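Local coordinates for protein FimX (PDB 3HV8), which carries an EAL domain, a barrel-like alpha/beta fold, which in this structure holds the ligand C2E in a pocket, at residues L57-P60 with E64-P67; N90-L95 with E137-Q142; N179-L184 with H219-L224. One frame throughout, in Å; residues are numbered along the deposited sequence.

Contact 1 (L57-P60 with E64-P67). With C2E (9,9'-[(2R,3R,3aS,5S,7aR,9R,10R,10aS,12S,14aR)-3,5,10,12-tetrahydroxy-5,12-dioxidooctahydro-2H,7H-difuro[3,2-d:3',2'-j][1,3,7,9,2,8]tetraoxadiphosphacyclododecine-2,9-diyl]bis(2-amino-1,9-dihydro-6H-purin-6-one)), chain B.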
# COMPACT_ATOMS: atom_id res chain seq x y z
N LEU A 57 6.43 -5.21 14.07
CA LEU A 57 6.67 -4.86 15.46
C LEU A 57 7.94 -5.60 15.91
O LEU A 57 8.17 -6.73 15.50
CB LEU A 57 5.47 -5.26 16.31
CG LEU A 57 5.66 -5.35 17.82
CD1 LEU A 57 5.86 -3.98 18.43
CD2 LEU A 57 4.43 -6.04 18.46
N LEU A 58 8.77 -4.96 16.72
CA LEU A 58 9.93 -5.66 17.26
C LEU A 58 9.59 -5.98 18.70
O LEU A 58 9.33 -5.08 19.50
CB LEU A 58 11.19 -4.79 17.17
CG LEU A 58 11.65 -4.40 15.75
CD1 LEU A 58 12.84 -3.45 15.87
CD2 LEU A 58 12.01 -5.61 14.90
N ASN A 59 9.50 -7.27 19.01
CA ASN A 59 9.13 -7.69 20.36
C ASN A 59 10.30 -7.45 21.31
O ASN A 59 11.40 -7.09 20.87
CB ASN A 59 8.60 -9.14 20.39
CG ASN A 59 9.66 -10.19 20.05
OD1 ASN A 59 9.32 -11.31 19.69
ND2 ASN A 59 10.93 -9.83 20.17
N PRO A 60 10.07 -7.60 22.62
CA PRO A 60 11.17 -7.28 23.54
C PRO A 60 12.47 -8.05 23.28
O PRO A 60 13.50 -7.64 23.80
CB PRO A 60 10.58 -7.62 24.91
CG PRO A 60 9.11 -7.37 24.74
CD PRO A 60 8.80 -7.83 23.33
N GLU A 64 11.00 -9.82 14.67
CA GLU A 64 9.96 -9.22 13.84
C GLU A 64 8.65 -9.96 14.02
O GLU A 64 8.58 -11.18 13.86
CB GLU A 64 10.37 -9.20 12.37
CG GLU A 64 11.47 -8.22 12.07
CD GLU A 64 11.98 -8.31 10.64
OE1 GLU A 64 12.93 -7.58 10.31
OE2 GLU A 64 11.43 -9.10 9.84
N VAL A 65 7.61 -9.20 14.36
CA VAL A 65 6.26 -9.72 14.54
C VAL A 65 5.38 -9.10 13.46
O VAL A 65 5.37 -7.88 13.29
CB VAL A 65 5.70 -9.35 15.92
CG1 VAL A 65 4.30 -9.91 16.12
CG2 VAL A 65 6.65 -9.83 17.01
N PRO A 66 4.64 -9.93 12.73
CA PRO A 66 3.82 -9.47 11.60
C PRO A 66 2.54 -8.77 12.03
O PRO A 66 2.04 -9.02 13.13
CB PRO A 66 3.46 -10.77 10.87
CG PRO A 66 3.50 -11.81 11.91
CD PRO A 66 4.50 -11.38 12.96
N PRO A 67 2.01 -7.90 11.15
CA PRO A 67 0.79 -7.11 11.40
C PRO A 67 -0.39 -7.95 11.88
O PRO A 67 -1.19 -7.48 12.69
CB PRO A 67 0.48 -6.52 10.03
CG PRO A 67 1.82 -6.39 9.38
CD PRO A 67 2.65 -7.54 9.87
P1 C2E B . -1.36 -6.68 2.29
O2P C2E B . -2.08 -6.02 1.03
O1P C2E B . -1.87 -8.07 2.37
O5' C2E B . 0.21 -6.86 2.15
C5' C2E B . 0.69 -7.99 1.39
C4' C2E B . 1.07 -9.21 2.26
O4' C2E B . 1.60 -10.25 1.40
C3' C2E B . 2.25 -8.75 3.11
O3' C2E B . 2.16 -9.36 4.41
C2' C2E B . 3.50 -9.20 2.32
O2' C2E B . 4.62 -9.47 3.13
C1' C2E B . 2.98 -10.48 1.67
N9 C2E B . 3.64 -10.84 0.42
C8 C2E B . 4.41 -10.04 -0.38
N7 C2E B . 4.68 -10.67 -1.50
C5 C2E B . 4.11 -11.91 -1.45
C6 C2E B . 4.08 -13.01 -2.35
O6 C2E B . 4.60 -12.97 -3.47
N1 C2E B . 3.43 -14.10 -1.93
C2 C2E B . 2.83 -14.17 -0.72
N2 C2E B . 2.17 -15.32 -0.37
N3 C2E B . 2.84 -13.16 0.12
C4 C2E B . 3.47 -12.03 -0.22
P11 C2E B . 2.42 -8.41 5.68
O21 C2E B . 2.35 -9.31 6.97
O11 C2E B . 3.67 -7.63 5.52
O5A C2E B . 1.22 -7.37 5.65
C5A C2E B . -0.12 -7.85 5.79
C4A C2E B . -1.10 -6.68 5.90
O4A C2E B . -0.78 -5.90 7.06
C3A C2E B . -1.05 -5.70 4.73
O3A C2E B . -1.89 -6.08 3.65
C2A C2E B . -1.67 -4.46 5.38
O2A C2E B . -3.09 -4.61 5.49
C1A C2E B . -1.12 -4.55 6.81
N91 C2E B . 0.09 -3.74 6.90
C81 C2E B . 1.39 -4.10 6.66
N71 C2E B . 2.15 -3.07 6.86
C51 C2E B . 1.40 -2.01 7.31
C61 C2E B . 1.66 -0.69 7.72
O61 C2E B . 2.77 -0.16 7.64
N11 C2E B . 0.57 0.03 8.12
C21 C2E B . -0.70 -0.48 8.14
N21 C2E B . -1.74 0.32 8.51
N31 C2E B . -0.96 -1.70 7.73
C41 C2E B . 0.07 -2.46 7.34
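Leu57 and Val65 face each other as the hydrogen-bonded antiparallel pair of a beta hairpin that joins strand 49-58 to the short strand 64-65 at the surface of the EAL domain. Two backbone bonds define the pair. Leu57 N donates to Val65 O at 3.0 Å. In return, Val65 N donates to Leu57 O at 2.8 Å, with an N-H...O angle of 155°. Leu57 O also receives a CA-H...O contact from Glu64 CA.

Apolar packing divides between the two faces. On one, the beta carbons of Leu57 and Val65 touch, while Val65 CG2, turned beside its own backbone N because CG1 lies anti to it (chi1 -179°), meets Asn59 CB at 4.0 Å. On the other, Leu58 and Glu64 form the non-hydrogen-bonded pair and run side by side, Leu58 CD2 lying 3.9 Å from Glu64 CG. The extended Glu64 chain carries its carboxylate onward to Arg34 of strand 33-42, where OE1 forms a salt bridge.

The ligand contact comes two residues past the bridge. Pro67 meets C2E with its ring carbons: CB lies 3.3 Å from C2E O4A, and CD is 3.4 Å from C2E O21.

Contact 2 (N90-L95 with E137-Q142)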
# COMPACT_ATOMS: atom_id res chain seq x y z
N ASN A 90 8.28 7.99 9.57
CA ASN A 90 9.52 7.31 9.24
C ASN A 90 9.69 7.06 7.75
O ASN A 90 10.80 7.10 7.23
CB ASN A 90 9.67 6.05 10.07
CG ASN A 90 10.07 6.37 11.48
OD1 ASN A 90 9.24 6.37 12.40
ND2 ASN A 90 11.33 6.73 11.64
N SER A 91 8.58 6.84 7.06
CA SER A 91 8.65 6.70 5.61
C SER A 91 9.13 8.00 5.00
O SER A 91 10.01 7.99 4.12
CB SER A 91 7.27 6.34 5.06
OG SER A 91 6.95 5.01 5.44
N ILE A 92 8.57 9.12 5.45
CA ILE A 92 8.95 10.44 4.96
C ILE A 92 10.44 10.67 5.18
O ILE A 92 11.14 11.16 4.29
CB ILE A 92 8.16 11.56 5.69
CG1 ILE A 92 6.73 11.61 5.17
CG2 ILE A 92 8.87 12.91 5.53
CD1 ILE A 92 5.78 12.45 6.01
N LYS A 93 10.93 10.29 6.35
CA LYS A 93 12.35 10.44 6.68
C LYS A 93 13.27 9.58 5.81
O LYS A 93 14.16 10.10 5.14
CB LYS A 93 12.58 10.14 8.15
CG LYS A 93 13.99 10.43 8.62
CD LYS A 93 14.12 10.23 10.12
CE LYS A 93 15.56 10.47 10.57
NZ LYS A 93 16.52 9.68 9.77
N LEU A 94 13.06 8.26 5.84
CA LEU A 94 13.90 7.31 5.09
C LEU A 94 13.87 7.64 3.61
O LEU A 94 14.85 7.43 2.89
CB LEU A 94 13.42 5.87 5.29
CG LEU A 94 14.01 5.12 6.49
CD1 LEU A 94 13.21 3.86 6.76
CD2 LEU A 94 15.48 4.80 6.25
N LEU A 95 12.73 8.15 3.16
CA LEU A 95 12.58 8.55 1.78
C LEU A 95 13.52 9.70 1.52
O LEU A 95 14.40 9.61 0.66
CB LEU A 95 11.13 8.95 1.49
CG LEU A 95 10.65 8.98 0.03
CD1 LEU A 95 11.23 7.82 -0.78
CD2 LEU A 95 9.13 8.95 -0.02
N GLU A 137 4.51 14.08 -5.36
CA GLU A 137 4.46 12.70 -5.84
C GLU A 137 5.60 11.84 -5.28
O GLU A 137 6.34 11.21 -6.04
CB GLU A 137 4.48 12.63 -7.37
CG GLU A 137 4.02 13.89 -8.09
CD GLU A 137 2.62 14.31 -7.71
OE1 GLU A 137 2.37 15.54 -7.69
OE2 GLU A 137 1.78 13.43 -7.42
N SER A 138 5.77 11.84 -3.96
CA SER A 138 6.75 10.96 -3.34
C SER A 138 6.05 9.82 -2.62
O SER A 138 6.59 8.72 -2.52
CB SER A 138 7.60 11.73 -2.33
OG SER A 138 8.54 12.56 -2.99
N LEU A 139 4.86 10.10 -2.10
CA LEU A 139 4.09 9.15 -1.32
C LEU A 139 2.81 8.74 -2.01
O LEU A 139 2.09 9.58 -2.55
CB LEU A 139 3.71 9.77 0.02
CG LEU A 139 4.50 9.44 1.29
CD1 LEU A 139 5.92 8.99 1.01
CD2 LEU A 139 4.46 10.62 2.28
N VAL A 140 2.50 7.45 -1.94
CA VAL A 140 1.22 6.92 -2.38
C VAL A 140 0.57 6.23 -1.20
O VAL A 140 1.15 5.27 -0.65
CB VAL A 140 1.40 5.85 -3.49
CG1 VAL A 140 0.03 5.44 -4.02
CG2 VAL A 140 2.32 6.35 -4.62
N PHE A 141 -0.61 6.68 -0.79
CA PHE A 141 -1.31 6.07 0.35
C PHE A 141 -2.25 4.97 -0.10
O PHE A 141 -3.03 5.16 -1.05
CB PHE A 141 -2.04 7.13 1.17
CG PHE A 141 -1.10 8.03 1.89
CD1 PHE A 141 -0.56 7.64 3.10
CD2 PHE A 141 -0.67 9.22 1.31
CE1 PHE A 141 0.37 8.44 3.76
CE2 PHE A 141 0.24 10.03 1.97
CZ PHE A 141 0.76 9.63 3.19
N GLN A 142 -2.13 3.80 0.53
CA GLN A 142 -2.92 2.65 0.16
C GLN A 142 -4.04 2.45 1.14
O GLN A 142 -3.83 2.48 2.36
CB GLN A 142 -2.06 1.38 0.14
CG GLN A 142 -0.83 1.50 -0.72
CD GLN A 142 -0.07 0.19 -0.83
OE1 GLN A 142 0.05 -0.37 -1.92
NE2 GLN A 142 0.44 -0.30 0.29
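Leu95 of helix 80-96 and Leu139 of strand 139-144 meet methyl to methyl, Leu95 CD2 lying 3.4 Å from Leu139 CD1. That is short for two methyls, and the exact closeness is doubtful because Leu139 has chi1 of -100°, away from the staggered positions. The two side chains run antiparallel alongside each other. The same Leu95 methyl lies 3.6 Å from Ser138 O and 3.9 Å from Ser138 CB, so it touches backbone and side chain of the residue just ahead of the strand. Its reach follows from chi1 of -161°, which sets CG opposite the backbone N. One helical turn earlier, Ile92 lies roughly perpendicular to Leu139 and presents CG1 to its other methyl, CD2, at 3.8 Å. Leu139 thus spends one branch on each helix residue.

In the next shell, Leu129 of helix 121-132 touches both Ile92 and Leu139, and Ala132 also packs on Ile92. Thr105 of strand 105-110 lies against Leu95. Ser138 OG is hydrogen-bonded to Pro135 O in the loop ahead of the strand. Backbone bonds hold the strand between its two neighbours, Ser138 pairing with Leu107 and Leu139 with Gln168.

In sequence, helix 80-96 belongs to the connection between the parallel neighbours 49-58 and 105-110. Such buried packing of outer helices on a central sheet is characteristic of the TIM-barrel-like (beta/alpha) fold of EAL domains.

Contact 3 (N179-L184 with H219-L224)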
# COMPACT_ATOMS: atom_id res chain seq x y z
N ASN A 179 -19.42 -5.01 -6.69
CA ASN A 179 -19.27 -4.08 -7.81
C ASN A 179 -18.07 -3.18 -7.58
O ASN A 179 -18.23 -2.01 -7.23
CB ASN A 179 -20.53 -3.21 -7.95
CG ASN A 179 -21.75 -4.02 -8.30
OD1 ASN A 179 -21.82 -4.64 -9.36
ND2 ASN A 179 -22.73 -4.03 -7.40
N PRO A 180 -16.87 -3.75 -7.76
CA PRO A 180 -15.65 -3.07 -7.29
C PRO A 180 -15.41 -1.73 -7.99
O PRO A 180 -14.77 -0.85 -7.41
CB PRO A 180 -14.52 -4.05 -7.61
CG PRO A 180 -15.14 -5.27 -8.16
CD PRO A 180 -16.60 -5.04 -8.40
N PHE A 181 -15.90 -1.58 -9.22
CA PHE A 181 -15.64 -0.34 -9.94
C PHE A 181 -16.46 0.87 -9.45
O PHE A 181 -16.09 2.01 -9.71
CB PHE A 181 -15.76 -0.56 -11.46
CG PHE A 181 -14.63 -1.36 -12.01
CD1 PHE A 181 -13.49 -0.73 -12.50
CD2 PHE A 181 -14.67 -2.75 -12.00
CE1 PHE A 181 -12.42 -1.47 -12.99
CE2 PHE A 181 -13.59 -3.50 -12.48
CZ PHE A 181 -12.47 -2.85 -12.98
N ASN A 182 -17.54 0.60 -8.73
CA ASN A 182 -18.40 1.68 -8.24
C ASN A 182 -17.63 2.61 -7.30
O ASN A 182 -17.78 3.83 -7.34
CB ASN A 182 -19.62 1.14 -7.50
CG ASN A 182 -20.67 0.56 -8.43
OD1 ASN A 182 -21.66 -0.00 -7.97
ND2 ASN A 182 -20.45 0.70 -9.72
N ALA A 183 -16.80 2.03 -6.45
CA ALA A 183 -16.05 2.82 -5.49
C ALA A 183 -15.20 3.89 -6.18
O ALA A 183 -15.04 4.99 -5.65
CB ALA A 183 -15.19 1.92 -4.64
N LEU A 184 -14.67 3.56 -7.35
CA LEU A 184 -13.78 4.46 -8.08
C LEU A 184 -14.48 5.72 -8.60
O LEU A 184 -13.83 6.71 -8.94
CB LEU A 184 -13.09 3.71 -9.22
CG LEU A 184 -12.44 2.39 -8.77
CD1 LEU A 184 -11.65 1.77 -9.91
CD2 LEU A 184 -11.56 2.60 -7.55
N HIS A 219 -7.73 -0.28 -16.89
CA HIS A 219 -7.09 0.57 -17.88
C HIS A 219 -8.10 1.45 -18.63
O HIS A 219 -7.81 2.60 -18.91
CB HIS A 219 -6.22 -0.26 -18.82
CG HIS A 219 -5.08 -0.91 -18.12
ND1 HIS A 219 -4.25 -1.84 -18.73
CD2 HIS A 219 -4.64 -0.80 -16.85
CE1 HIS A 219 -3.34 -2.24 -17.87
NE2 HIS A 219 -3.56 -1.64 -16.71
N GLU A 220 -9.27 0.92 -18.95
CA GLU A 220 -10.31 1.75 -19.55
C GLU A 220 -10.58 2.94 -18.65
O GLU A 220 -10.82 4.05 -19.14
CB GLU A 220 -11.59 0.95 -19.80
CG GLU A 220 -11.45 -0.10 -20.88
CD GLU A 220 -11.11 0.48 -22.23
OE1 GLU A 220 -11.43 1.67 -22.47
OE2 GLU A 220 -10.52 -0.25 -23.05
N GLN A 221 -10.53 2.72 -17.34
CA GLN A 221 -10.79 3.77 -16.36
C GLN A 221 -9.52 4.59 -16.06
O GLN A 221 -9.51 5.43 -15.15
CB GLN A 221 -11.36 3.19 -15.06
CG GLN A 221 -12.59 2.33 -15.24
CD GLN A 221 -13.73 3.15 -15.77
OE1 GLN A 221 -13.84 4.34 -15.47
NE2 GLN A 221 -14.60 2.52 -16.56
N GLN A 222 -8.46 4.34 -16.83
CA GLN A 222 -7.21 5.09 -16.75
C GLN A 222 -6.54 4.96 -15.38
O GLN A 222 -5.86 5.87 -14.91
CB GLN A 222 -7.43 6.56 -17.14
CG GLN A 222 -7.66 6.71 -18.64
CD GLN A 222 -8.72 7.73 -18.96
OE1 GLN A 222 -9.39 7.64 -19.99
NE2 GLN A 222 -8.88 8.71 -18.08
N LYS A 223 -6.71 3.79 -14.77
CA LYS A 223 -6.03 3.46 -13.52
C LYS A 223 -4.84 2.58 -13.81
O LYS A 223 -4.92 1.67 -14.65
CB LYS A 223 -6.97 2.74 -12.57
CG LYS A 223 -8.27 3.48 -12.25
CD LYS A 223 -8.00 4.90 -11.77
CE LYS A 223 -9.31 5.54 -11.27
NZ LYS A 223 -9.10 6.95 -10.91
N LEU A 224 -3.73 2.84 -13.13
CA LEU A 224 -2.55 1.98 -13.22
C LEU A 224 -2.75 0.70 -12.43
O LEU A 224 -2.98 0.75 -11.23
CB LEU A 224 -1.32 2.71 -12.69
CG LEU A 224 -1.01 4.03 -13.40
CD1 LEU A 224 -0.14 4.92 -12.54
CD2 LEU A 224 -0.32 3.71 -14.71
O HOH W 1 -11.19 7.03 -9.05
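Gln221 CG sits obliquely to the Phe181 ring, 4.2 Å from Phe181 CD1, so the glutamine offers its aliphatic part to the aromatic group. The first torsion of Gln221, chi1 -55°, places CG near the ring, and chi2 of -64° turns the amide off that direction: NE2 is hydrogen-bonded to Glu217 OE2 within the preceding helix. The Phe181 ring also meets Phe174 edge-to-face, and it touches Leu214 and Leu218 of helix 205-220.

Beside this pair, Leu184 in the conformer given makes a loose contact with the aliphatic stem of Lys223, Leu184 CD1 lying 4.5 Å from Lys223 CG. The outer part of the lysine chain runs extended, which carries its ammonium toward the carbonyl of Leu184. A water joins them, giving a hydrogen bond to Leu184 O at 2.7 Å and accepting one from Lys223 NZ at 2.8 Å. Lys223 NZ also bonds to Val189 O, so the ammonium links two points of the chain ahead of strand 191-194.

Gln221 and Lys223 flank Gln222 just past the helix. Gln222, with phi of 62°, is the C-prime residue, and Gln222 N bonds to His219 O at 2.8 Å while Lys223 N bonds to Leu218 O. This is a Schellman motif, which ends helix 205-220 and turns the chain into strand 224-227.

Overall arrangement
The contacts follow one another along the chain, each closing before the next opens, and all lie in the EAL domain. Contacts 1 and 2 reach the same mixed sheet, with centres about 21 Å apart: one extends strand 49-58 by a hairpin, the other packs helix 80-96 on strand 139-144. Contact 3 joins the loop after strand 168-174 to the end of helix 205-220, its centre about 24 Å from that of contact 2. Contacts 1 and 3 lie on opposite sides of the chain's centre, their centres about 35 Å apart. The hairpin end of the sheet reaches the C2E pocket through Pro67; the side chain of Leu139, in buried helix-on-sheet packing, is about 12 Å from C2E, and contact 3 is a surface helix end.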